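Local coordinates for protein TRAP dicarboxylate transporter-DctP subunit (Rhodobacter sphaeroides, PDB 4PE3) that probably captures a small organic acid in the periplasm and delivers it to a TRAP-type membrane transporter, at residues L154-S159 and S215-N220. Sequence-based numbering, arbitrary orientation.
Sequences LEAFVS and SVFSVN. With ZN (zinc ion), chain F.
The carbonyl oxygen of S215 takes a hydrogen bond from the backbone N of A156 (3.0 Å), which approaches 23° off the carbonyl plane, and a weak one from ND2 of N220. One N-H of that amide is split between S215 O and A156 O (N220 ND2 to A156 O, 3.1 Å), acceptors 3.2 Å apart, which fits both bonds being weak; the other N-H goes to a water that in turn donates to F157 O. Across the amide, S215 N points in the carbonyl plane at a lone pair of N220 OD1 (3.0 Å). With CG anti to its own carbonyl carbon (chi1 -64°), N220 reaches from the first turn of helix 217-223 back to the chain before it. CG2 of V158 lies against the amide, 3.6 Å from N220 ND2. A leucine in place of N220 would probably leave S215 N and A156 O without their amide mates and the water on F157 O without its donor. Alongside, the A156 methyl meets F217 at CB (3.7 Å) and at the ring edge near CD2, while a second water joins L154 O to F217 N. Y234 meets the F217 ring edge-to-face. E155 grips a zinc ion through both carboxylate oxygens (OE1 to zinc 2.1 Å), with two waters, D213 and Y214 O completing the site. In this family 7 solute-binding protein, strand 157-159 edges a four-stranded mixed sheet, antiparallel to 211-213. One side-chain amide, serving S215 N, S215 O and A156 O, thus stands in for backbone pairing where loop and turn meet ahead of regular strand and helix.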
ATOM      1  N   LEU A 154      -0.472   0.812  -6.238  1.00  8.93           N
ATOM      2  CA  LEU A 154       0.003  -0.518  -6.617  1.00  8.13           C
ATOM      3  C   LEU A 154       1.273  -0.328  -7.434  1.00  8.42           C
ATOM      4  O   LEU A 154       1.267   0.419  -8.433  1.00 10.00           O
ATOM      5  CB  LEU A 154      -1.058  -1.227  -7.435  1.00  8.08           C
ATOM      6  CG  LEU A 154      -0.662  -2.557  -8.054  1.00 10.40           C
ATOM      7  CD1 LEU A 154      -0.244  -3.575  -7.003  1.00 12.20           C
ATOM      8  CD2 LEU A 154      -1.809  -3.065  -8.928  1.00 11.05           C
ATOM      9  N   GLU A 155       2.363  -0.947  -7.002  1.00  8.17           N
ATOM     10  CA  GLU A 155       3.638  -0.843  -7.718  1.00  6.68           C
ATOM     11  C   GLU A 155       3.577  -1.612  -9.018  1.00  8.24           C
ATOM     12  O   GLU A 155       2.830  -2.589  -9.119  1.00  8.52           O
ATOM     13  CB  GLU A 155       4.780  -1.362  -6.845  1.00  8.18           C
ATOM     14  CG  GLU A 155       5.005  -0.557  -5.545  1.00  9.18           C
ATOM     15  CD  GLU A 155       6.358  -0.818  -4.926  1.00 13.40           C
ATOM     16  OE1 GLU A 155       7.082  -1.684  -5.404  1.00 14.27           O
ATOM     17  OE2 GLU A 155       6.708  -0.159  -3.919  1.00 22.63           O
ATOM     18  N   ALA A 156       4.341  -1.170 -10.015  1.00  7.10           N
ATOM     19  CA  ALA A 156       4.567  -1.963 -11.217  1.00  6.18           C
ATOM     20  C   ALA A 156       5.882  -2.705 -11.074  1.00  7.09           C
ATOM     21  O   ALA A 156       6.756  -2.285 -10.330  1.00  9.72           O
ATOM     22  CB  ALA A 156       4.601  -1.060 -12.422  1.00  7.17           C
ATOM     23  N   PHE A 157       6.037  -3.814 -11.793  1.00  7.33           N
ATOM     24  CA  PHE A 157       7.259  -4.597 -11.705  1.00  8.54           C
ATOM     25  C   PHE A 157       8.201  -4.166 -12.813  1.00  7.55           C
ATOM     26  O   PHE A 157       7.772  -3.917 -13.934  1.00  7.87           O
ATOM     27  CB  PHE A 157       6.898  -6.092 -11.878  1.00  8.91           C
ATOM     28  CG  PHE A 157       7.942  -7.059 -11.359  1.00  9.06           C
ATOM     29  CD1 PHE A 157       8.376  -6.995 -10.056  1.00  8.72           C
ATOM     30  CD2 PHE A 157       8.441  -8.061 -12.160  1.00  9.70           C
ATOM     31  CE1 PHE A 157       9.322  -7.881  -9.560  1.00 10.51           C
ATOM     32  CE2 PHE A 157       9.387  -8.962 -11.679  1.00 10.60           C
ATOM     33  CZ  PHE A 157       9.814  -8.873 -10.363  1.00 10.78           C
ATOM     34  N   VAL A 158       9.489  -4.191 -12.495  1.00  8.62           N
ATOM     35  CA  VAL A 158      10.565  -3.903 -13.437  1.00  8.43           C
ATOM     36  C   VAL A 158      11.199  -5.243 -13.826  1.00  8.69           C
ATOM     37  O   VAL A 158      11.560  -6.024 -12.947  1.00  9.26           O
ATOM     38  CB  VAL A 158      11.622  -3.004 -12.786  1.00  8.46           C
ATOM     39  CG1 VAL A 158      12.863  -2.874 -13.698  1.00  9.92           C
ATOM     40  CG2 VAL A 158      11.030  -1.643 -12.446  1.00  8.87           C
ATOM     41  N   SER A 159      11.316  -5.521 -15.121  1.00  7.94           N
ATOM     42  CA  SER A 159      11.961  -6.756 -15.551  1.00  9.37           C
ATOM     43  C   SER A 159      12.623  -6.603 -16.910  1.00  8.92           C
ATOM     44  O   SER A 159      12.036  -6.042 -17.822  1.00 10.22           O
ATOM     45  CB  SER A 159      10.963  -7.937 -15.583  1.00 10.21           C
ATOM     46  OG  SER A 159      11.655  -9.120 -15.948  1.00 10.06           O
ATOM     47  N   SER A 215       8.923   0.921  -7.739  1.00  7.40           N
ATOM     48  CA  SER A 215       7.822   1.804  -7.385  1.00  7.40           C
ATOM     49  C   SER A 215       6.623   1.660  -8.336  1.00  7.01           C
ATOM     50  O   SER A 215       6.494   0.629  -9.022  1.00  7.23           O
ATOM     51  CB  SER A 215       8.337   3.248  -7.356  1.00  9.90           C
ATOM     52  OG  SER A 215       7.386   4.187  -6.875  1.00 11.37           O
ATOM     53  N   VAL A 216       5.745   2.656  -8.373  1.00  7.53           N
ATOM     54  CA  VAL A 216       4.644   2.695  -9.295  1.00  7.01           C
ATOM     55  C   VAL A 216       5.182   2.914 -10.707  1.00  6.84           C
ATOM     56  O   VAL A 216       6.307   3.404 -10.881  1.00  6.94           O
ATOM     57  CB  VAL A 216       3.627   3.775  -8.898  1.00  7.27           C
ATOM     58  CG1 VAL A 216       3.108   3.475  -7.495  1.00  8.02           C
ATOM     59  CG2 VAL A 216       4.226   5.181  -8.955  1.00  8.61           C
ATOM     60  N   PHE A 217       4.390   2.552 -11.701  1.00  6.82           N
ATOM     61  CA  PHE A 217       4.853   2.624 -13.090  1.00  6.88           C
ATOM     62  C   PHE A 217       5.391   3.998 -13.476  1.00  7.39           C
ATOM     63  O   PHE A 217       6.413   4.108 -14.172  1.00  7.83           O
ATOM     64  CB  PHE A 217       3.771   2.186 -14.080  1.00  7.08           C
ATOM     65  CG  PHE A 217       4.309   1.871 -15.463  1.00  7.05           C
ATOM     66  CD1 PHE A 217       4.528   2.892 -16.390  1.00  9.37           C
ATOM     67  CD2 PHE A 217       4.638   0.585 -15.817  1.00  9.71           C
ATOM     68  CE1 PHE A 217       5.028   2.601 -17.656  1.00  8.74           C
ATOM     69  CE2 PHE A 217       5.140   0.285 -17.083  1.00 10.30           C
ATOM     70  CZ  PHE A 217       5.336   1.291 -17.997  1.00 10.10           C
ATOM     71  N   SER A 218       4.702   5.044 -13.051  1.00  7.61           N
ATOM     72  CA  SER A 218       5.121   6.387 -13.453  1.00  8.33           C
ATOM     73  C   SER A 218       6.535   6.717 -12.967  1.00  7.88           C
ATOM     74  O   SER A 218       7.295   7.372 -13.680  1.00  8.15           O
ATOM     75  CB  SER A 218       4.119   7.437 -12.982  1.00  8.68           C
ATOM     76  OG  SER A 218       3.970   7.368 -11.578  1.00 10.75           O
ATOM     77  N   VAL A 219       6.887   6.288 -11.771  1.00  7.72           N
ATOM     78  CA  VAL A 219       8.225   6.450 -11.243  1.00  7.85           C
ATOM     79  C   VAL A 219       9.190   5.543 -11.959  1.00  7.65           C
ATOM     80  O   VAL A 219      10.285   5.985 -12.336  1.00  7.99           O
ATOM     81  CB  VAL A 219       8.245   6.189  -9.709  1.00  9.29           C
ATOM     82  CG1 VAL A 219       9.659   6.120  -9.167  1.00  8.06           C
ATOM     83  CG2 VAL A 219       7.435   7.263  -8.974  1.00  9.55           C
ATOM     84  N   ASN A 220       8.808   4.280 -12.149  1.00  7.27           N
ATOM     85  CA  ASN A 220       9.704   3.331 -12.810  1.00  7.70           C
ATOM     86  C   ASN A 220      10.075   3.854 -14.188  1.00  8.19           C
ATOM     87  O   ASN A 220      11.259   3.764 -14.615  1.00  9.93           O
ATOM     88  CB  ASN A 220       9.050   1.956 -12.934  1.00  6.82           C
ATOM     89  CG  ASN A 220       8.780   1.302 -11.610  1.00  6.68           C
ATOM     90  OD1 ASN A 220       9.196   1.770 -10.560  1.00  8.25           O
ATOM     91  ND2 ASN A 220       8.033   0.185 -11.657  1.00  7.70           N
TER
HETATM   92 ZN    ZN F 405       8.505  -1.320  -3.948  0.86 15.23          ZN
HETATM   93  O   HOH W   1       1.901   1.260 -11.015  1.00  9.51           O
HETATM   94  O   HOH W   2       7.723  -1.038 -14.329  1.00  9.10           O
HETATM   95  O   HOH W   3       7.471  -2.518  -2.570  1.00 26.91           O
HETATM   96  O   HOH W   4       9.567  -0.106  -2.771  1.00 15.40           O